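Local coordinates for protein ribose-phosphate pyrophosphokinase (Thermus thermophilus, PDB 7PN0) that probably catalyses the synthesis of phosphoribosyl pyrophosphate by transferring a diphosphate group from ATP to ribose 5-phosphate, at residues A[3-8]-A[53-58]; A[16-21]-A[289-294]; A[68-73]-A[116-121]; A[86-91]-A[121-126]; A[219-224]-A[249-254]. All blocks are in the same frame, centred on the assembly; numbering follows the deposited sequence.

Contact 1 (A[3-8]-A[53-58]); sequences LLIFSG and FIVQSF
Leu4 and Phe53 begin a ladder of backbone hydrogen bonds that ends at Gly8 and Val55, joining neighbouring parallel strands. Phe53 N donates to Leu4 O, Phe6 N to Phe53 O, Val55 N to Phe6 O, and Gly8 N to Val55 O at 3.0 Å. Two CA-H...O contacts fill the intervals, Ile5 CA to Phe53 O at 3.4 Å and Ile54 CA to Phe6 O at 3.5 Å.

Apolar contact is tightest at the start of the ladder, where Leu3 CD1 comes within 3.3 Å of Phe53 CE1 and the two side chains meet at about a right angle. The Phe53 ring turns its edge to the carbonyl of Leu4. On the opposite face Phe6 and Ile54 touch loosely, CB to CG1 at 4.5 Å.

Polar side chains gather at the other end. Ser7 OG, anti to the backbone N (chi1 180°), gives its proton to Gly8 O at 2.7 Å. A water donates to Ser7 OG and Val55 O; Val55 O thus accepts from the water as well as from Gly8 N. The Gln56 chain bends at chi2 (88°), which brings CD round toward Gly8; OE1 lies 3.3 Å from Gly8 CA and is also held by Ser10, and NE2 by Glu68 and His65.

The chemistry thus changes along the strand pair of this Rossmann-like parallel sheet: apolar where the pair starts, polar at its end, where a water, Ser7 OG and the Gln56 amide gather.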
# COMPACT_ATOMS: atom_id res chain seq x y z
N LEU A 3 -4.44 27.66 8.42
CA LEU A 3 -2.99 27.42 8.39
C LEU A 3 -2.49 27.33 9.84
O LEU A 3 -2.65 28.28 10.60
CB LEU A 3 -2.39 28.59 7.62
CG LEU A 3 -0.86 28.65 7.57
CD1 LEU A 3 -0.27 27.34 7.07
CD2 LEU A 3 -0.43 29.80 6.66
N LEU A 4 -1.84 26.24 10.22
CA LEU A 4 -1.41 25.98 11.60
C LEU A 4 0.05 25.54 11.59
O LEU A 4 0.43 24.63 10.81
CB LEU A 4 -2.30 24.89 12.18
CG LEU A 4 -3.80 25.21 12.28
CD1 LEU A 4 -4.53 24.05 12.93
CD2 LEU A 4 -4.05 26.47 13.11
N ILE A 5 0.86 26.15 12.45
CA ILE A 5 2.30 25.83 12.46
C ILE A 5 2.66 25.37 13.87
O ILE A 5 2.14 25.96 14.85
CB ILE A 5 3.14 26.99 11.89
CG1 ILE A 5 4.63 26.73 12.01
CG2 ILE A 5 2.75 28.35 12.44
CD1 ILE A 5 5.43 27.46 10.96
N PHE A 6 3.41 24.27 13.95
CA PHE A 6 3.92 23.68 15.21
C PHE A 6 5.41 23.41 15.08
O PHE A 6 5.93 23.39 13.96
CB PHE A 6 3.17 22.39 15.54
CG PHE A 6 1.68 22.56 15.58
CD1 PHE A 6 0.92 22.43 14.44
CD2 PHE A 6 1.03 22.81 16.78
CE1 PHE A 6 -0.46 22.62 14.49
CE2 PHE A 6 -0.34 22.93 16.83
CZ PHE A 6 -1.08 22.87 15.68
N SER A 7 6.05 23.12 16.21
CA SER A 7 7.52 22.92 16.30
C SER A 7 7.77 21.70 17.16
O SER A 7 7.05 21.51 18.15
CB SER A 7 8.20 24.15 16.84
OG SER A 7 9.62 23.99 16.95
N GLY A 8 8.76 20.92 16.79
CA GLY A 8 9.41 20.00 17.72
C GLY A 8 10.42 20.75 18.57
O GLY A 8 10.34 22.00 18.59
N PHE A 53 1.70 22.36 9.47
CA PHE A 53 3.13 22.42 9.12
C PHE A 53 3.91 22.20 10.40
O PHE A 53 3.77 22.94 11.43
CB PHE A 53 3.46 23.79 8.49
CG PHE A 53 2.82 24.01 7.16
CD1 PHE A 53 1.49 24.38 7.05
CD2 PHE A 53 3.50 23.70 5.99
CE1 PHE A 53 0.87 24.51 5.82
CE2 PHE A 53 2.88 23.84 4.75
CZ PHE A 53 1.57 24.25 4.68
N ILE A 54 4.78 21.20 10.39
CA ILE A 54 5.49 20.84 11.64
C ILE A 54 6.95 21.04 11.35
O ILE A 54 7.44 20.39 10.43
CB ILE A 54 5.19 19.42 12.11
CG1 ILE A 54 3.72 19.22 12.42
CG2 ILE A 54 6.08 18.99 13.25
CD1 ILE A 54 3.32 17.79 12.17
N VAL A 55 7.60 21.91 12.11
CA VAL A 55 9.04 22.24 11.91
C VAL A 55 9.93 21.33 12.78
O VAL A 55 9.87 21.35 14.03
CB VAL A 55 9.30 23.73 12.19
CG1 VAL A 55 10.71 24.14 11.87
CG2 VAL A 55 8.33 24.62 11.43
N GLN A 56 10.89 20.68 12.15
CA GLN A 56 11.93 19.90 12.88
C GLN A 56 13.17 19.77 12.02
O GLN A 56 13.04 19.30 10.88
CB GLN A 56 11.40 18.52 13.26
CG GLN A 56 12.34 17.78 14.19
CD GLN A 56 12.04 18.11 15.63
OE1 GLN A 56 12.12 19.27 16.07
NE2 GLN A 56 11.66 17.10 16.38
N SER A 57 14.33 20.17 12.55
CA SER A 57 15.65 19.93 11.90
C SER A 57 16.31 18.73 12.56
O SER A 57 16.05 18.45 13.76
CB SER A 57 16.53 21.16 11.93
OG SER A 57 16.07 22.08 10.97
N PHE A 58 17.15 18.02 11.79
CA PHE A 58 17.86 16.80 12.23
C PHE A 58 19.17 17.21 12.89
O PHE A 58 20.23 17.00 12.32
CB PHE A 58 18.08 15.88 11.03
CG PHE A 58 16.88 15.08 10.65
CD1 PHE A 58 15.72 15.69 10.19
CD2 PHE A 58 16.87 13.70 10.79
CE1 PHE A 58 14.58 14.96 9.90
CE2 PHE A 58 15.74 12.97 10.46
CZ PHE A 58 14.62 13.61 9.96
O HOH W 1 11.79 22.88 15.53

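Contact 2 (A[16-21]-A[289-294]); sequences QAIAEA and LFAEAI
Ile18 sends both branches of its side chain into helix 289-294, and three residues there receive it. CD1, at the tip of the longer branch, rests 3.7 Å from Phe290 CB. The shorter branch, CG2, meets Ile294 CD1 at 3.8 Å, the two isoleucines crossing at about a right angle, and lies 4.0 Å from Ala291 CB. With CG1 anti to the carbonyl carbon (chi1 -67°), CG2 falls anti to the backbone N, and the two branches are spread to different partners. One turn further on, Ala21 CB touches Ala291 CB at 3.6 Å, and Ala291 CB is equally close to Ile18 O.

The small side chains of Ala21 and Ala291 are consistent with an approach of 8.4 Å between the axes of the two short helical segments, which cross at -56°. Phe290 contributes its CB to this interface, but its ring leads away toward Pro89, Leu124, Met126 and Leu144. Polar groups stay on the outer sides: Gln16 NE2 makes a weak bond to Glu20 OE1 within its own helix, and Glu292 forms a salt bridge with Arg296.

Beyond this first layer, Ile5 of strand 3-7 lies against Ile18 and Ala19, and Leu3 against Ile294. Helix 287-299, which belongs to the far end of the chain, therefore packs beside helix 12-21 on the N-terminal parallel sheet, resting also on strands 122-126 and 141-144.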
# COMPACT_ATOMS: atom_id res chain seq x y z
N GLN A 16 9.20 29.60 15.55
CA GLN A 16 8.57 30.81 16.12
C GLN A 16 8.73 31.96 15.13
O GLN A 16 7.74 32.67 14.89
CB GLN A 16 9.21 31.10 17.47
CG GLN A 16 8.54 32.25 18.21
CD GLN A 16 7.16 31.86 18.68
OE1 GLN A 16 6.99 30.94 19.49
NE2 GLN A 16 6.16 32.57 18.17
N ALA A 17 9.90 32.11 14.51
CA ALA A 17 10.16 33.22 13.57
C ALA A 17 9.33 33.03 12.29
O ALA A 17 8.80 34.00 11.74
CB ALA A 17 11.65 33.33 13.31
N ILE A 18 9.21 31.79 11.83
CA ILE A 18 8.34 31.45 10.67
C ILE A 18 6.89 31.85 10.99
O ILE A 18 6.29 32.54 10.15
CB ILE A 18 8.47 29.96 10.31
CG1 ILE A 18 9.87 29.64 9.78
CG2 ILE A 18 7.37 29.63 9.33
CD1 ILE A 18 10.20 28.16 9.66
N ALA A 19 6.32 31.41 12.12
CA ALA A 19 4.93 31.74 12.51
C ALA A 19 4.75 33.27 12.53
O ALA A 19 3.75 33.78 12.00
CB ALA A 19 4.60 31.18 13.85
N GLU A 20 5.67 33.97 13.19
CA GLU A 20 5.62 35.45 13.35
C GLU A 20 5.63 36.10 11.97
O GLU A 20 4.76 36.97 11.76
CB GLU A 20 6.73 35.89 14.31
CG GLU A 20 6.39 35.57 15.76
CD GLU A 20 7.50 35.71 16.81
OE1 GLU A 20 7.21 35.42 18.01
OE2 GLU A 20 8.65 36.11 16.46
N ALA A 21 6.46 35.62 11.03
CA ALA A 21 6.56 36.15 9.66
C ALA A 21 5.24 35.88 8.93
O ALA A 21 4.91 36.68 8.07
CB ALA A 21 7.74 35.57 8.92
N LEU A 289 11.98 33.23 4.27
CA LEU A 289 11.83 32.41 3.05
C LEU A 289 10.97 31.19 3.37
O LEU A 289 10.08 30.87 2.58
CB LEU A 289 13.18 32.01 2.50
CG LEU A 289 13.11 31.20 1.19
CD1 LEU A 289 12.33 31.95 0.11
CD2 LEU A 289 14.50 30.84 0.72
N PHE A 290 11.20 30.51 4.49
CA PHE A 290 10.31 29.36 4.81
C PHE A 290 8.87 29.83 5.00
O PHE A 290 7.92 29.17 4.55
CB PHE A 290 10.82 28.63 6.05
CG PHE A 290 11.85 27.57 5.74
CD1 PHE A 290 13.20 27.88 5.63
CD2 PHE A 290 11.45 26.25 5.61
CE1 PHE A 290 14.13 26.89 5.36
CE2 PHE A 290 12.39 25.27 5.39
CZ PHE A 290 13.72 25.59 5.23
N ALA A 291 8.69 30.97 5.67
CA ALA A 291 7.33 31.53 5.88
C ALA A 291 6.66 31.82 4.52
O ALA A 291 5.49 31.43 4.34
CB ALA A 291 7.40 32.73 6.75
N GLU A 292 7.36 32.41 3.57
CA GLU A 292 6.81 32.71 2.23
C GLU A 292 6.46 31.38 1.54
O GLU A 292 5.42 31.33 0.91
CB GLU A 292 7.78 33.53 1.39
CG GLU A 292 7.16 34.10 0.13
CD GLU A 292 5.87 34.87 0.37
OE1 GLU A 292 5.81 35.59 1.39
OE2 GLU A 292 4.91 34.73 -0.43
N ALA A 293 7.35 30.38 1.59
CA ALA A 293 7.08 29.06 0.96
C ALA A 293 5.81 28.46 1.59
O ALA A 293 4.90 28.00 0.85
CB ALA A 293 8.30 28.19 1.12
N ILE A 294 5.70 28.47 2.91
CA ILE A 294 4.53 27.88 3.61
C ILE A 294 3.29 28.65 3.14
O ILE A 294 2.29 27.99 2.79
CB ILE A 294 4.73 27.84 5.13
CG1 ILE A 294 5.79 26.80 5.50
CG2 ILE A 294 3.43 27.58 5.85
CD1 ILE A 294 6.32 26.93 6.92

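Contact 3 (A[68-73]-A[116-121]); sequences ELLMMV and QTAGAD
Val73 pushes CG1 into the turn that ends helix 107-118, and this is the tight side of the contact. CG1, anti to the backbone N (chi1 161°), lies 3.3 Å from Ala120 N and 3.5 Å from Gly119 C, with Ala118 O at 3.6 Å and the methyl carbon Ala120 CB further off at 4.2 Å. One methyl group thus fits against several backbone atoms of the turn, which is a Schellman motif: Gly119 takes a positive phi (119°), and its N returns a weak bond to Gln116 O. Having no side chain, Gly119 offers bare backbone to the valine.

Ala118 CB is close to the other helix too, 3.6 Å from Leu70 O; what is looser is the side-chain contact, where Leu70 reaches Ala118 CB through CD2 alone, at 3.9 Å. This flank is continued by another copy of the protein: Leu114 of a second subunit packs on Leu70 and Leu110 of that subunit on Ala118, while the two Thr117 hydroxyls of the pair of subunits are hydrogen-bonded to each other.

Across the two segments the contact is van der Waals in character, methyl against methyl and methyl against peptide. The polar groups of the turn look elsewhere for partners. Lys77 bonds to Gly119 O and makes a salt bridge with Asp121, so a residue near the C-terminal end of helix 62-78 bonds to the same turn whose backbone Val73 packs against.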
# COMPACT_ATOMS: atom_id res chain seq x y z
N GLU A 68 10.24 12.39 17.47
CA GLU A 68 9.29 13.47 17.80
C GLU A 68 8.55 13.89 16.52
O GLU A 68 7.31 14.11 16.58
CB GLU A 68 9.99 14.65 18.48
CG GLU A 68 9.03 15.76 18.86
CD GLU A 68 9.67 17.03 19.38
OE1 GLU A 68 10.83 17.29 19.04
OE2 GLU A 68 8.99 17.75 20.13
N LEU A 69 9.26 14.11 15.41
CA LEU A 69 8.63 14.51 14.13
C LEU A 69 7.65 13.41 13.68
O LEU A 69 6.48 13.78 13.31
CB LEU A 69 9.71 14.75 13.05
CG LEU A 69 9.22 15.15 11.65
CD1 LEU A 69 8.33 16.38 11.65
CD2 LEU A 69 10.41 15.36 10.73
N LEU A 70 8.08 12.15 13.62
CA LEU A 70 7.20 11.02 13.21
C LEU A 70 5.93 11.02 14.08
O LEU A 70 4.79 10.92 13.55
CB LEU A 70 7.98 9.72 13.34
CG LEU A 70 9.14 9.56 12.36
CD1 LEU A 70 9.85 8.24 12.58
CD2 LEU A 70 8.64 9.65 10.92
N MET A 71 6.10 11.14 15.41
CA MET A 71 4.96 11.12 16.37
C MET A 71 4.06 12.37 16.19
O MET A 71 2.84 12.24 16.23
CB MET A 71 5.50 11.06 17.79
CG MET A 71 6.08 9.78 18.12
SD MET A 71 6.78 9.78 19.77
CE MET A 71 5.29 9.87 20.75
N MET A 72 4.62 13.56 15.92
CA MET A 72 3.79 14.78 15.71
C MET A 72 3.01 14.68 14.39
O MET A 72 1.86 15.08 14.34
CB MET A 72 4.66 16.03 15.74
CG MET A 72 5.14 16.35 17.12
SD MET A 72 6.05 17.90 17.19
CE MET A 72 4.70 19.03 16.97
N VAL A 73 3.61 14.10 13.35
CA VAL A 73 2.93 13.88 12.06
C VAL A 73 1.80 12.87 12.27
O VAL A 73 0.59 13.16 11.86
CB VAL A 73 3.94 13.39 11.01
CG1 VAL A 73 3.23 12.73 9.86
CG2 VAL A 73 4.82 14.54 10.57
N GLN A 116 6.43 8.99 5.39
CA GLN A 116 5.19 8.71 4.63
C GLN A 116 4.30 7.80 5.46
O GLN A 116 3.09 8.05 5.54
CB GLN A 116 5.54 8.14 3.26
CG GLN A 116 6.16 9.18 2.39
CD GLN A 116 6.87 8.62 1.17
OE1 GLN A 116 6.90 7.41 0.89
NE2 GLN A 116 7.34 9.53 0.37
N THR A 117 4.87 6.79 6.11
CA THR A 117 4.09 5.86 6.96
C THR A 117 3.45 6.61 8.11
O THR A 117 2.28 6.30 8.45
CB THR A 117 4.97 4.69 7.41
OG1 THR A 117 5.22 3.90 6.24
CG2 THR A 117 4.28 3.87 8.45
N ALA A 118 4.18 7.52 8.72
CA ALA A 118 3.68 8.33 9.87
C ALA A 118 2.49 9.20 9.45
O ALA A 118 1.69 9.55 10.32
CB ALA A 118 4.81 9.12 10.44
N GLY A 119 2.40 9.53 8.16
CA GLY A 119 1.26 10.24 7.57
C GLY A 119 1.61 11.60 6.96
O GLY A 119 0.66 12.35 6.67
N ALA A 120 2.89 11.90 6.70
CA ALA A 120 3.28 13.16 6.03
C ALA A 120 2.67 13.20 4.64
O ALA A 120 2.81 12.26 3.88
CB ALA A 120 4.77 13.30 5.97
N ASP A 121 2.12 14.33 4.25
CA ASP A 121 1.54 14.50 2.90
C ASP A 121 2.55 15.18 1.99
O ASP A 121 2.40 15.10 0.77
CB ASP A 121 0.24 15.29 2.98
CG ASP A 121 -0.83 14.58 3.76
OD1 ASP A 121 -1.09 13.37 3.42
OD2 ASP A 121 -1.49 15.27 4.60

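Contact 4 (A[86-91]-A[121-126]); sequences AVIPYF and DRVLTM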
# COMPACT_ATOMS: atom_id res chain seq x y z
N ALA A 86 5.73 18.00 6.65
CA ALA A 86 6.98 17.95 7.42
C ALA A 86 7.85 19.09 6.90
O ALA A 86 8.35 19.01 5.80
CB ALA A 86 7.70 16.64 7.30
N VAL A 87 8.03 20.11 7.73
CA VAL A 87 9.01 21.19 7.45
C VAL A 87 10.32 20.79 8.10
O VAL A 87 10.43 20.79 9.33
CB VAL A 87 8.50 22.56 7.90
CG1 VAL A 87 9.52 23.61 7.53
CG2 VAL A 87 7.14 22.86 7.29
N ILE A 88 11.28 20.42 7.29
CA ILE A 88 12.57 19.84 7.73
C ILE A 88 13.63 20.75 7.17
O ILE A 88 14.15 20.51 6.08
CB ILE A 88 12.76 18.39 7.23
CG1 ILE A 88 11.58 17.51 7.63
CG2 ILE A 88 14.09 17.85 7.73
CD1 ILE A 88 11.65 16.10 7.05
N PRO A 89 13.99 21.83 7.89
CA PRO A 89 14.93 22.80 7.34
C PRO A 89 16.30 22.18 7.08
O PRO A 89 16.86 22.47 6.04
CB PRO A 89 14.97 23.92 8.39
CG PRO A 89 13.70 23.76 9.13
CD PRO A 89 13.40 22.26 9.17
N TYR A 90 16.77 21.29 7.95
CA TYR A 90 18.03 20.55 7.74
C TYR A 90 17.76 19.04 7.84
O TYR A 90 17.49 18.57 8.91
CB TYR A 90 19.12 20.93 8.72
CG TYR A 90 20.39 20.11 8.63
CD1 TYR A 90 21.00 19.87 7.41
CD2 TYR A 90 20.94 19.51 9.75
CE1 TYR A 90 22.14 19.07 7.31
CE2 TYR A 90 22.08 18.72 9.68
CZ TYR A 90 22.67 18.49 8.45
OH TYR A 90 23.82 17.75 8.38
N PHE A 91 17.93 18.35 6.73
CA PHE A 91 17.71 16.90 6.61
C PHE A 91 19.10 16.25 6.57
O PHE A 91 19.63 16.04 5.48
CB PHE A 91 16.87 16.55 5.39
CG PHE A 91 16.55 15.09 5.28
CD1 PHE A 91 16.37 14.29 6.40
CD2 PHE A 91 16.46 14.49 4.04
CE1 PHE A 91 16.05 12.95 6.29
CE2 PHE A 91 16.15 13.13 3.94
CZ PHE A 91 15.93 12.37 5.06
N ASP A 121 2.12 14.33 4.25
CA ASP A 121 1.54 14.50 2.90
C ASP A 121 2.55 15.18 1.99
O ASP A 121 2.40 15.10 0.77
CB ASP A 121 0.24 15.29 2.98
CG ASP A 121 -0.83 14.58 3.76
OD1 ASP A 121 -1.09 13.37 3.42
OD2 ASP A 121 -1.49 15.27 4.60
N ARG A 122 3.54 15.85 2.57
CA ARG A 122 4.42 16.76 1.84
C ARG A 122 5.64 17.01 2.70
O ARG A 122 5.57 16.87 3.93
CB ARG A 122 3.89 18.19 1.57
CG ARG A 122 2.45 18.35 1.14
CD ARG A 122 2.14 19.83 0.97
NE ARG A 122 3.05 20.43 0.00
CZ ARG A 122 2.99 20.23 -1.32
NH1 ARG A 122 3.87 20.80 -2.10
NH2 ARG A 122 2.01 19.52 -1.88
N VAL A 123 6.70 17.48 2.07
CA VAL A 123 7.93 17.90 2.78
C VAL A 123 8.29 19.27 2.22
O VAL A 123 8.08 19.49 1.03
CB VAL A 123 9.10 16.91 2.60
CG1 VAL A 123 10.40 17.43 3.16
CG2 VAL A 123 8.80 15.59 3.26
N LEU A 124 8.81 20.11 3.08
CA LEU A 124 9.41 21.43 2.76
C LEU A 124 10.81 21.43 3.36
O LEU A 124 10.88 21.22 4.58
CB LEU A 124 8.56 22.58 3.33
CG LEU A 124 9.15 23.99 3.16
CD1 LEU A 124 9.40 24.27 1.69
CD2 LEU A 124 8.26 25.04 3.83
N THR A 125 11.85 21.61 2.55
CA THR A 125 13.23 21.47 3.04
C THR A 125 14.11 22.47 2.31
O THR A 125 13.65 23.09 1.36
CB THR A 125 13.70 20.01 2.96
OG1 THR A 125 14.96 19.85 3.60
CG2 THR A 125 13.83 19.47 1.56
N MET A 126 15.38 22.51 2.67
CA MET A 126 16.32 23.48 2.05
C MET A 126 17.66 22.78 1.88
O MET A 126 18.07 22.04 2.77
CB MET A 126 16.46 24.75 2.88
CG MET A 126 17.54 25.69 2.37
SD MET A 126 17.57 27.24 3.35
CE MET A 126 16.24 28.15 2.58
O HOH W 2 18.64 19.50 4.21
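Thr125 OG1 donates to Ile88 O beyond the last regular backbone bond between these parallel segments. Up to that point the ladder is even: Ala86 N donates to Arg122 O, Leu124 N to Ala86 O, and Ile88 N to Leu124 O at 2.9 Å. The next rung would bring Met126 N to Ile88 O, but these two stand 4.1 Å apart.

The side chain of Thr125 steps in. Its CB already lies 3.2 Å from Ile88 O. From there OG1, anti to the backbone N (chi1 -172°), donates its proton to the same oxygen at 2.7 Å, approaching nearly along the C=O axis (172°). Phe91 CB is also near OG1, at 4.2 Å. Thr125 CA adds a CA-H...O contact to Ile88 O, which is thus met by three atoms of one residue.

Apolar side chains flank the ladder: Val87 and Leu124 lie side by side on one face, CG1 to CD2 at 4.2 Å, and Ala86 and Val123 pair on the other. The strands are the two ends of a beta-alpha-beta crossover through helix 107-118. After Ile88 the chain runs on to Ser92 and Tyr93 of the ADP pocket.

Met126 N, buried here, finds no partner anywhere in the model, and the threonine hydroxyl bonds to Ile88 O, the acceptor that a continued ladder would offer to Met126 N. One polar atom of the missing rung is therefore satisfied by a side chain, and the other is left without a bond.

Contact 5 (A[219-224]-A[249-254]); sequences DEISTA and GVYVGP. With SO4 (sulfate ion), chain D; SO4 (sulfate ion), chain G.
Segment 219-224 has the sequence of the phosphoribosyl-binding signature of the phosphoribosyltransferase fold, Asp219 being among its acids, and it is bonded here to the chain that runs beside it from Gly249. Ile221 O accepts two backbone N-H groups, Val250 N at 2.8 Å and nearly in line with the C=O, and Tyr251 N at 3.1 Å from a direction tilted out of the carbonyl plane. The next carbonyl, Ser222 O, takes Val252 N at 2.8 Å, with the donor 43° above its plane.

Side chains fill in around this bonding. Ile221 CG2 meets Tyr251 CE1 at 3.9 Å, and the tyrosine ring folds back so that Gly249 CA sits 3.5 Å above one face, toward the rim.

With its carbonyls tied down, the loop turns its N-H groups to an anion, as expected of a phosphate-binding loop of this family. One sulfate, probably from the crystallisation liquor, accepts from Ser222 N at 2.8 Å and from Ala224 N at 2.9 Å through a single oxygen. It may mark where the phosphate of ribose 5-phosphate would lie. A second sulfate bonds to Thr223 OG1 at 2.8 Å, which chi1 (66°) sets between the backbone N and the carbonyl carbon. Glu220 bonds to Tyr90 and makes a salt bridge with Arg95, a residue of the ADP pocket. Ala35 of a second subunit packs on Thr223 and Val252.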
# COMPACT_ATOMS: atom_id res chain seq x y z
N ASP A 219 27.24 23.07 1.20
CA ASP A 219 25.85 22.81 1.66
C ASP A 219 25.83 22.90 3.19
O ASP A 219 24.85 23.42 3.78
CB ASP A 219 25.32 21.46 1.13
CG ASP A 219 26.13 20.25 1.55
OD1 ASP A 219 27.37 20.31 1.46
OD2 ASP A 219 25.51 19.22 1.99
N GLU A 220 26.85 22.37 3.85
CA GLU A 220 26.83 22.32 5.31
C GLU A 220 28.26 22.43 5.85
O GLU A 220 29.18 22.19 5.12
CB GLU A 220 26.19 21.04 5.85
CG GLU A 220 26.86 19.76 5.40
CD GLU A 220 26.35 18.57 6.18
OE1 GLU A 220 27.17 17.95 6.91
OE2 GLU A 220 25.13 18.25 6.06
N ILE A 221 28.35 22.87 7.09
CA ILE A 221 29.56 22.79 7.94
C ILE A 221 29.17 21.95 9.15
O ILE A 221 28.28 22.38 9.93
CB ILE A 221 30.04 24.19 8.31
CG1 ILE A 221 30.39 25.01 7.07
CG2 ILE A 221 31.21 24.11 9.26
CD1 ILE A 221 30.23 26.49 7.27
N SER A 222 29.76 20.76 9.26
CA SER A 222 29.61 19.86 10.42
C SER A 222 30.79 20.05 11.37
O SER A 222 30.64 20.84 12.34
CB SER A 222 29.42 18.42 9.95
OG SER A 222 30.44 18.01 9.04
N THR A 223 31.90 19.38 11.11
CA THR A 223 33.14 19.42 11.94
C THR A 223 34.08 20.53 11.46
O THR A 223 35.12 20.74 12.14
CB THR A 223 33.86 18.08 11.89
OG1 THR A 223 34.34 17.87 10.57
CG2 THR A 223 32.99 16.92 12.30
N ALA A 224 33.78 21.19 10.35
CA ALA A 224 34.61 22.24 9.71
C ALA A 224 35.93 21.66 9.18
O ALA A 224 36.80 22.46 8.84
CB ALA A 224 34.87 23.37 10.68
N GLY A 249 24.59 25.18 9.32
CA GLY A 249 25.63 25.42 10.33
C GLY A 249 25.44 24.42 11.42
O GLY A 249 24.79 24.74 12.45
N VAL A 250 25.93 23.21 11.18
CA VAL A 250 25.68 22.08 12.10
C VAL A 250 26.67 22.20 13.29
O VAL A 250 26.22 22.12 14.45
CB VAL A 250 25.76 20.74 11.34
CG1 VAL A 250 25.38 19.61 12.27
CG2 VAL A 250 24.92 20.75 10.07
N TYR A 251 27.94 22.50 13.02
CA TYR A 251 28.92 22.98 14.05
C TYR A 251 29.01 21.97 15.21
O TYR A 251 28.67 22.27 16.38
CB TYR A 251 28.52 24.37 14.54
CG TYR A 251 28.50 25.45 13.49
CD1 TYR A 251 29.52 25.58 12.56
CD2 TYR A 251 27.49 26.39 13.47
CE1 TYR A 251 29.56 26.65 11.68
CE2 TYR A 251 27.49 27.43 12.56
CZ TYR A 251 28.52 27.56 11.66
OH TYR A 251 28.53 28.60 10.77
N VAL A 252 29.42 20.75 14.89
CA VAL A 252 29.56 19.65 15.87
C VAL A 252 31.05 19.37 16.11
O VAL A 252 31.90 19.76 15.29
CB VAL A 252 28.76 18.41 15.44
CG1 VAL A 252 27.27 18.67 15.57
CG2 VAL A 252 29.12 17.96 14.02
N GLY A 253 31.34 18.71 17.24
CA GLY A 253 32.69 18.28 17.65
C GLY A 253 33.66 19.47 17.66
O GLY A 253 33.38 20.48 18.29
N PRO A 254 34.76 19.42 16.89
CA PRO A 254 35.80 20.46 16.95
C PRO A 254 35.51 21.70 16.09
O PRO A 254 36.40 22.54 15.95
CB PRO A 254 37.02 19.72 16.39
CG PRO A 254 36.43 18.77 15.36
CD PRO A 254 35.08 18.35 15.93
S SO4 D . 32.87 20.60 6.73
O1 SO4 D . 33.62 21.84 6.53
O2 SO4 D . 31.82 20.54 5.73
O3 SO4 D . 33.77 19.47 6.54
O4 SO4 D . 32.24 20.58 8.03
S SO4 G . 37.03 15.48 10.43
O1 SO4 G . 37.23 16.58 9.53
O2 SO4 G . 35.66 15.37 10.81
O3 SO4 G . 37.45 14.30 9.75
O4 SO4 G . 37.81 15.67 11.62

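From the N terminus, contact 1 closes the first loop, pairing strand 3-7 with strand 51-55. Helix 12-21 lies inside that loop, and its partner waits near the C terminus, so contact 2 crosses contact 1 and encloses contacts 3, 4 and 5. Contacts 3 and 4 also cross: helix 62-78, strand 83-88, helix 107-118 and strand 122-126 alternate along the chain, and Asp121 belongs to both. Contacts 1 and 4 pair strands of one parallel sheet, with contact 2 on one face and contact 3 on the other. Contact 5 closes in the second half of the chain, still within the loop that contact 2 closes last, and touches contact 4 through Tyr90, which meets Glu220 and Val250.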